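Local coordinates for cupin domain protein (PDB 5ZBF) that is an iron-binding cupin-superfamily isomerase that probably acts in building the Choi moiety of aeruginosins, at residues S2-P6 and I170-Q175; T103-S108 and G132-E136. All coordinates share one frame; numbering follows the deposited sequence.

Interaction 1: residues S2-P6 and I170-Q175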
ATOM      1  N   SER A   2      16.515   1.979   7.989  1.00 31.40           N
ATOM      2  CA  SER A   2      17.069   0.591   7.914  1.00 29.46           C
ATOM      3  C   SER A   2      16.330  -0.208   6.850  1.00 26.96           C
ATOM      4  O   SER A   2      15.307   0.234   6.350  1.00 28.48           O
ATOM      5  CB  SER A   2      16.921  -0.109   9.261  1.00 29.43           C
ATOM      6  OG  SER A   2      15.556  -0.394   9.541  1.00 27.91           O
ATOM      7  N   GLU A   3      16.833  -1.394   6.526  1.00 24.97           N
ATOM      8  CA  GLU A   3      16.152  -2.250   5.558  1.00 26.09           C
ATOM      9  C   GLU A   3      14.705  -2.502   5.989  1.00 23.49           C
ATOM     10  O   GLU A   3      13.792  -2.389   5.184  1.00 24.30           O
ATOM     11  CB  GLU A   3      16.873  -3.592   5.381  1.00 29.09           C
ATOM     12  CG  GLU A   3      16.204  -4.500   4.351  1.00 32.86           C
ATOM     13  CD  GLU A   3      16.876  -5.849   4.197  1.00 43.66           C
ATOM     14  OE1 GLU A   3      17.511  -6.325   5.164  1.00 40.70           O
ATOM     15  OE2 GLU A   3      16.759  -6.444   3.101  1.00 53.10           O
ATOM     16  N   PHE A   4      14.510  -2.861   7.257  1.00 24.37           N
ATOM     17  CA  PHE A   4      13.181  -3.240   7.747  1.00 23.44           C
ATOM     18  C   PHE A   4      12.272  -2.058   8.065  1.00 21.94           C
ATOM     19  O   PHE A   4      11.047  -2.198   8.042  1.00 22.10           O
ATOM     20  CB  PHE A   4      13.285  -4.112   9.001  1.00 23.57           C
ATOM     21  CG  PHE A   4      14.112  -5.352   8.831  1.00 23.53           C
ATOM     22  CD1 PHE A   4      14.071  -6.107   7.656  1.00 25.60           C
ATOM     23  CD2 PHE A   4      14.900  -5.802   9.881  1.00 24.83           C
ATOM     24  CE1 PHE A   4      14.826  -7.261   7.527  1.00 26.41           C
ATOM     25  CE2 PHE A   4      15.653  -6.962   9.760  1.00 29.41           C
ATOM     26  CZ  PHE A   4      15.614  -7.693   8.581  1.00 28.24           C
ATOM     27  N   PHE A   5      12.865  -0.908   8.373  1.00 22.75           N
ATOM     28  CA  PHE A   5      12.112   0.317   8.621  1.00 23.16           C
ATOM     29  C   PHE A   5      12.712   1.434   7.770  1.00 23.16           C
ATOM     30  O   PHE A   5      13.433   2.303   8.266  1.00 24.74           O
ATOM     31  CB  PHE A   5      12.119   0.665  10.104  1.00 24.89           C
ATOM     32  CG  PHE A   5      11.522  -0.411  10.962  1.00 25.01           C
ATOM     33  CD1 PHE A   5      10.142  -0.560  11.044  1.00 21.38           C
ATOM     34  CD2 PHE A   5      12.336  -1.310  11.629  1.00 25.36           C
ATOM     35  CE1 PHE A   5       9.580  -1.570  11.816  1.00 25.35           C
ATOM     36  CE2 PHE A   5      11.777  -2.323  12.406  1.00 26.58           C
ATOM     37  CZ  PHE A   5      10.405  -2.443  12.497  1.00 23.60           C
ATOM     38  N   PRO A   6      12.421   1.393   6.467  1.00 23.21           N
ATOM     39  CA  PRO A   6      13.118   2.295   5.545  1.00 22.21           C
ATOM     40  C   PRO A   6      12.762   3.773   5.725  1.00 22.20           C
ATOM     41  O   PRO A   6      11.603   4.120   5.984  1.00 22.52           O
ATOM     42  CB  PRO A   6      12.700   1.787   4.164  1.00 24.07           C
ATOM     43  CG  PRO A   6      11.446   1.018   4.375  1.00 23.59           C
ATOM     44  CD  PRO A   6      11.545   0.436   5.759  1.00 23.82           C
ATOM     45  N   ILE A 170      10.866  -6.903  13.658  1.00 23.84           N
ATOM     46  CA  ILE A 170      11.254  -7.684  12.490  0.50 23.89           C
ATOM     47  C   ILE A 170      12.666  -8.228  12.670  1.00 25.75           C
ATOM     48  O   ILE A 170      13.637  -7.464  12.748  1.00 28.09           O
ATOM     49  CB  ILE A 170      11.160  -6.862  11.193  0.50 21.05           C
ATOM     50  CG1 ILE A 170       9.705  -6.477  10.937  0.50 21.79           C
ATOM     51  CG2 ILE A 170      11.699  -7.654  10.009  0.50 23.40           C
ATOM     52  CD1 ILE A 170       9.539  -5.478   9.825  0.50 20.13           C
ATOM     53  N   GLU A 171      12.742  -9.559  12.753  1.00 27.91           N
ATOM     54  CA  GLU A 171      13.971 -10.375  12.858  1.00 31.68           C
ATOM     55  C   GLU A 171      14.798 -10.148  14.104  1.00 34.10           C
ATOM     56  O   GLU A 171      15.031 -11.080  14.891  1.00 42.02           O
ATOM     57  CB  GLU A 171      14.877 -10.217  11.617  1.00 36.62           C
ATOM     58  CG  GLU A 171      15.946 -11.302  11.442  1.00 52.21           C
ATOM     59  CD  GLU A 171      15.401 -12.630  10.921  1.00 71.63           C
ATOM     60  OE1 GLU A 171      14.300 -13.056  11.340  1.00 44.78           O
ATOM     61  OE2 GLU A 171      16.078 -13.263  10.103  1.00101.26           O
ATOM     62  N   ASN A 172      15.282  -8.922  14.242  1.00 31.08           N
ATOM     63  CA  ASN A 172      16.233  -8.558  15.270  1.00 31.16           C
ATOM     64  C   ASN A 172      16.213  -7.039  15.522  1.00 31.20           C
ATOM     65  O   ASN A 172      17.175  -6.484  16.055  1.00 41.06           O
ATOM     66  CB  ASN A 172      17.628  -9.027  14.818  0.50 25.74           C
ATOM     67  CG  ASN A 172      17.907  -8.701  13.347  0.50 21.76           C
ATOM     68  OD1 ASN A 172      17.441  -7.696  12.835  0.50 19.82           O
ATOM     69  ND2 ASN A 172      18.644  -9.575  12.660  0.50 23.99           N
ATOM     70  N   GLU A 173      15.093  -6.394  15.177  1.00 27.00           N
ATOM     71  CA  GLU A 173      14.962  -4.938  15.158  1.00 28.51           C
ATOM     72  C   GLU A 173      13.525  -4.564  15.554  1.00 27.88           C
ATOM     73  O   GLU A 173      12.589  -5.221  15.116  1.00 30.25           O
ATOM     74  CB  GLU A 173      15.259  -4.440  13.735  1.00 31.43           C
ATOM     75  CG  GLU A 173      15.908  -3.085  13.679  1.00 32.83           C
ATOM     76  CD  GLU A 173      16.181  -2.612  12.264  1.00 29.60           C
ATOM     77  OE1 GLU A 173      16.766  -3.361  11.455  1.00 31.02           O
ATOM     78  OE2 GLU A 173      15.832  -1.467  11.971  1.00 34.35           O
ATOM     79  N   GLU A 174      13.353  -3.502  16.346  1.00 29.40           N
ATOM     80  CA  GLU A 174      12.036  -3.070  16.821  1.00 32.57           C
ATOM     81  C   GLU A 174      11.834  -1.551  16.708  1.00 31.45           C
ATOM     82  O   GLU A 174      12.749  -0.784  16.975  1.00 39.22           O
ATOM     83  CB  GLU A 174      11.862  -3.500  18.278  1.00 40.82           C
ATOM     84  CG  GLU A 174      10.421  -3.588  18.757  1.00 44.84           C
ATOM     85  CD  GLU A 174      10.285  -4.481  19.977  1.00 52.94           C
ATOM     86  OE1 GLU A 174       9.371  -5.329  20.001  1.00 59.27           O
ATOM     87  OE2 GLU A 174      11.113  -4.352  20.903  1.00 58.15           O
ATOM     88  N   GLN A 175      10.631  -1.140  16.305  1.00 31.48           N
ATOM     89  CA  GLN A 175      10.249   0.268  16.228  1.00 30.79           C
ATOM     90  C   GLN A 175       8.753   0.462  16.475  1.00 27.16           C
ATOM     91  O   GLN A 175       7.945  -0.422  16.175  1.00 31.33           O
ATOM     92  CB  GLN A 175      10.568   0.811  14.836  1.00 33.02           C
ATOM     93  CG  GLN A 175      11.900   1.525  14.729  1.00 43.36           C
ATOM     94  CD  GLN A 175      12.065   2.252  13.409  1.00 42.65           C
ATOM     95  OE1 GLN A 175      13.069   2.085  12.727  1.00 45.27           O
ATOM     96  NE2 GLN A 175      11.074   3.061  13.041  1.00 42.30           N
TER
HETATM   97  O   HOH W   1      17.122  -3.547   8.853  1.00 26.92           O
HETATM   98  O   HOH W   2      13.826   3.808  10.623  1.00 42.39           O
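The irregular N-terminal segment 2-6 runs beside a tight β-hairpin turn, with the CA atoms of F4 and I170 6.8 Å apart, and I170 N bonds to E173 O to close the two-residue loop E171-N172 between strands 166-170 and 173-177. The N-terminus of this two-cupin chain thus lies on its second cupin half, and it is folded into an ST motif in which S2 OG accepts from F5 N at 3.0 Å. That same hydroxyl donates to E173 OE2 at 2.7 Å, meeting the carboxylate's syn lone pair. Serine suits the place because its small hydroxyl can receive from the backbone and give to an acid at once. The other carboxylate oxygen, E173 OE1, accepts a hydrogen bond from a water that in turn accepts from F4 N, and with E173 extended beyond CG both oxygens are delivered to the N-terminal turn. F4 lays its ring over I170, whose CG2 stands 3.6 Å from the centroid of the F4 ring, while N172 OD1 meets the ring edge near its plane. F5 is more deeply buried. Its CG lies anti to the carbonyl carbon (chi1 -59°), which carries the ring across to Q175, and Q175 CB sits 3.9 Å from the ring centroid, 6° off its normal, a CH-pi contact. E173 OE2 lies at the edge of the same ring, 3.5 Å from F5 CD2, and I168 and Y183 pack on F5 from the second cupin half. With an alanine here, Q175 CB would probably lose its aromatic face and a gap would open beside I168 and Y183. The amide end of Q175 follows the ring back toward the backbone of F5, and a single water donates to both F5 O and Q175 OE1, 2.8 Å from the latter.

Interaction 2: residues T103-S108 and G132-E136; sequences TSSLPS and GSWFE
T103 sets its methyl CG2 over the five-membered ring of W134, 3.6 Å from the centroid and 16° off the ring normal, a CH-pi contact between the loop that follows strand 94-101 and the turn before strand 135-142 of this double-cupin fold. Threonine fits because its two branches do different work: CG2 lies beside the backbone N, anti to the carbonyl carbon, and covers the indole, while OG1 is hydrogen-bonded to S48. The opposite face of the indole receives F135 CD2, so the tryptophan is held between a methyl and a ring edge; its large flat surface also reaches I50 and I208. F135 in turn rests a face on G132 CA, and a CB at that glycine would run into F135 CZ. Further along the loop the contact becomes polar. S108 OG and S133 OG stand 2.8 Å apart, the proton between them unsettled, and S108 OG is also hydrogen-bonded to D79. S133 places its OG between its backbone N and carbonyl carbon (chi1 63°), facing the loop, where a water lies 2.6 Å from S133 OG and donates to L106 O at 2.9 Å.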
ATOM      1  N   THR A 103       7.516  -6.909 -12.618  1.00 27.61           N
ATOM      2  CA  THR A 103       6.881  -8.180 -12.311  1.00 28.42           C
ATOM      3  C   THR A 103       7.119  -9.235 -13.367  1.00 27.15           C
ATOM      4  O   THR A 103       7.360  -8.942 -14.535  1.00 29.53           O
ATOM      5  CB  THR A 103       5.354  -8.042 -12.143  1.00 30.32           C
ATOM      6  OG1 THR A 103       4.777  -7.476 -13.329  1.00 32.20           O
ATOM      7  CG2 THR A 103       5.035  -7.191 -10.949  1.00 30.83           C
ATOM      8  N   SER A 104       7.028 -10.485 -12.933  1.00 28.99           N
ATOM      9  CA  SER A 104       7.119 -11.634 -13.815  1.00 30.54           C
ATOM     10  C   SER A 104       5.766 -12.322 -14.070  1.00 29.46           C
ATOM     11  O   SER A 104       5.641 -13.096 -15.025  1.00 33.14           O
ATOM     12  CB  SER A 104       8.092 -12.647 -13.204  0.70 35.78           C
ATOM     13  OG  SER A 104       7.794 -12.871 -11.829  0.70 37.30           O
ATOM     14  N   SER A 105       4.768 -12.035 -13.240  1.00 30.44           N
ATOM     15  CA  SER A 105       3.468 -12.723 -13.254  0.50 28.09           C
ATOM     16  C   SER A 105       2.664 -12.481 -14.532  1.00 28.17           C
ATOM     17  O   SER A 105       2.862 -11.480 -15.221  1.00 30.41           O
ATOM     18  CB  SER A 105       2.609 -12.262 -12.058  0.50 30.15           C
ATOM     19  OG  SER A 105       3.281 -12.391 -10.811  0.50 27.26           O
ATOM     20  N   LEU A 106       1.734 -13.397 -14.823  1.00 24.56           N
ATOM     21  CA  LEU A 106       0.776 -13.232 -15.922  1.00 26.79           C
ATOM     22  C   LEU A 106      -0.105 -11.992 -15.720  1.00 26.64           C
ATOM     23  O   LEU A 106      -0.277 -11.553 -14.595  1.00 29.93           O
ATOM     24  CB  LEU A 106      -0.106 -14.480 -16.060  1.00 28.72           C
ATOM     25  CG  LEU A 106       0.582 -15.678 -16.705  1.00 25.44           C
ATOM     26  CD1 LEU A 106      -0.279 -16.924 -16.573  1.00 29.08           C
ATOM     27  CD2 LEU A 106       0.921 -15.390 -18.156  1.00 24.00           C
ATOM     28  N   PRO A 107      -0.670 -11.435 -16.811  1.00 30.64           N
ATOM     29  CA  PRO A 107      -1.387 -10.159 -16.727  1.00 30.75           C
ATOM     30  C   PRO A 107      -2.594 -10.152 -15.800  1.00 26.54           C
ATOM     31  O   PRO A 107      -3.263 -11.179 -15.619  1.00 32.60           O
ATOM     32  CB  PRO A 107      -1.859  -9.921 -18.169  1.00 36.65           C
ATOM     33  CG  PRO A 107      -0.919 -10.700 -19.013  1.00 38.40           C
ATOM     34  CD  PRO A 107      -0.602 -11.921 -18.200  1.00 35.36           C
ATOM     35  N   SER A 108      -2.867  -8.980 -15.245  1.00 29.37           N
ATOM     36  CA  SER A 108      -4.036  -8.747 -14.411  1.00 28.46           C
ATOM     37  C   SER A 108      -5.307  -8.701 -15.251  1.00 27.84           C
ATOM     38  O   SER A 108      -5.323  -8.114 -16.336  1.00 33.13           O
ATOM     39  CB  SER A 108      -3.883  -7.416 -13.686  1.00 29.89           C
ATOM     40  OG  SER A 108      -2.625  -7.333 -13.035  1.00 31.47           O
ATOM     41  N   GLY A 132      -4.523  -9.885  -6.268  1.00 26.32           N
ATOM     42  CA  GLY A 132      -4.304  -9.580  -7.668  1.00 27.32           C
ATOM     43  C   GLY A 132      -3.279 -10.524  -8.241  1.00 28.14           C
ATOM     44  O   GLY A 132      -2.936 -11.541  -7.630  1.00 29.68           O
ATOM     45  N   SER A 133      -2.776 -10.171  -9.422  1.00 27.04           N
ATOM     46  CA  SER A 133      -1.890 -11.053 -10.172  1.00 28.97           C
ATOM     47  C   SER A 133      -0.522 -11.254  -9.510  1.00 29.99           C
ATOM     48  O   SER A 133       0.032 -12.354  -9.596  1.00 31.83           O
ATOM     49  CB  SER A 133      -1.716 -10.535 -11.602  1.00 31.32           C
ATOM     50  OG  SER A 133      -1.100  -9.264 -11.625  1.00 32.87           O
ATOM     51  N   TRP A 134       0.003 -10.205  -8.855  1.00 26.13           N
ATOM     52  CA  TRP A 134       1.323 -10.244  -8.196  1.00 24.76           C
ATOM     53  C   TRP A 134       1.333  -9.779  -6.718  1.00 23.62           C
ATOM     54  O   TRP A 134       2.400  -9.606  -6.124  1.00 24.02           O
ATOM     55  CB  TRP A 134       2.347  -9.429  -9.014  1.00 26.03           C
ATOM     56  CG  TRP A 134       2.050  -7.952  -9.207  1.00 25.71           C
ATOM     57  CD1 TRP A 134       1.253  -7.396 -10.165  1.00 25.95           C
ATOM     58  CD2 TRP A 134       2.598  -6.858  -8.461  1.00 25.90           C
ATOM     59  NE1 TRP A 134       1.254  -6.028 -10.053  1.00 26.72           N
ATOM     60  CE2 TRP A 134       2.075  -5.672  -9.015  1.00 24.56           C
ATOM     61  CE3 TRP A 134       3.482  -6.768  -7.384  1.00 22.47           C
ATOM     62  CZ2 TRP A 134       2.397  -4.413  -8.516  1.00 24.79           C
ATOM     63  CZ3 TRP A 134       3.810  -5.512  -6.891  1.00 24.69           C
ATOM     64  CH2 TRP A 134       3.268  -4.354  -7.458  1.00 22.62           C
ATOM     65  N   PHE A 135       0.156  -9.630  -6.114  1.00 22.90           N
ATOM     66  CA  PHE A 135       0.045  -8.979  -4.816  1.00 19.93           C
ATOM     67  C   PHE A 135      -1.245  -9.372  -4.095  1.00 23.26           C
ATOM     68  O   PHE A 135      -2.223  -9.756  -4.716  1.00 24.61           O
ATOM     69  CB  PHE A 135       0.046  -7.447  -5.000  1.00 22.60           C
ATOM     70  CG  PHE A 135      -1.092  -6.965  -5.839  1.00 21.46           C
ATOM     71  CD1 PHE A 135      -2.291  -6.569  -5.260  1.00 23.66           C
ATOM     72  CD2 PHE A 135      -0.997  -6.984  -7.228  1.00 23.48           C
ATOM     73  CE1 PHE A 135      -3.358  -6.172  -6.048  1.00 23.38           C
ATOM     74  CE2 PHE A 135      -2.063  -6.588  -8.018  1.00 24.47           C
ATOM     75  CZ  PHE A 135      -3.244  -6.173  -7.427  1.00 24.67           C
ATOM     76  N   GLU A 136      -1.242  -9.216  -2.778  1.00 23.08           N
ATOM     77  CA  GLU A 136      -2.472  -9.232  -2.000  1.00 21.41           C
ATOM     78  C   GLU A 136      -2.452  -8.032  -1.073  1.00 19.84           C
ATOM     79  O   GLU A 136      -1.437  -7.765  -0.438  1.00 24.54           O
ATOM     80  CB  GLU A 136      -2.591 -10.522  -1.185  1.00 26.06           C
ATOM     81  CG  GLU A 136      -3.857 -10.588  -0.352  1.00 30.16           C
ATOM     82  CD  GLU A 136      -4.062 -11.924   0.340  1.00 34.68           C
ATOM     83  OE1 GLU A 136      -3.100 -12.711   0.458  1.00 41.41           O
ATOM     84  OE2 GLU A 136      -5.197 -12.181   0.786  1.00 38.24           O
TER
HETATM   85  O   HOH W   3       1.012  -9.346 -13.218  1.00 39.82           O

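How the interactions relate
Along the chain the order is 2-6, 103-108, 132-136, 170-175, with interaction 2 falling between the two segments of interaction 1. Their centres are 27 Å apart and their nearest atoms about 15 Å, so they do not touch. Interaction 1 packs the tail before strand 9-14 on the hairpin of the second cupin range, at strand 173-177, an outermost strand of a four-stranded antiparallel sheet. Interaction 2 joins the loop between strands 94-101 and 112-119 to the turn before strand 135-142. The side chain of W134 lies about 11 Å from the iron held by H43, H45, Q49 and H84, and neither contact supplies a metal ligand.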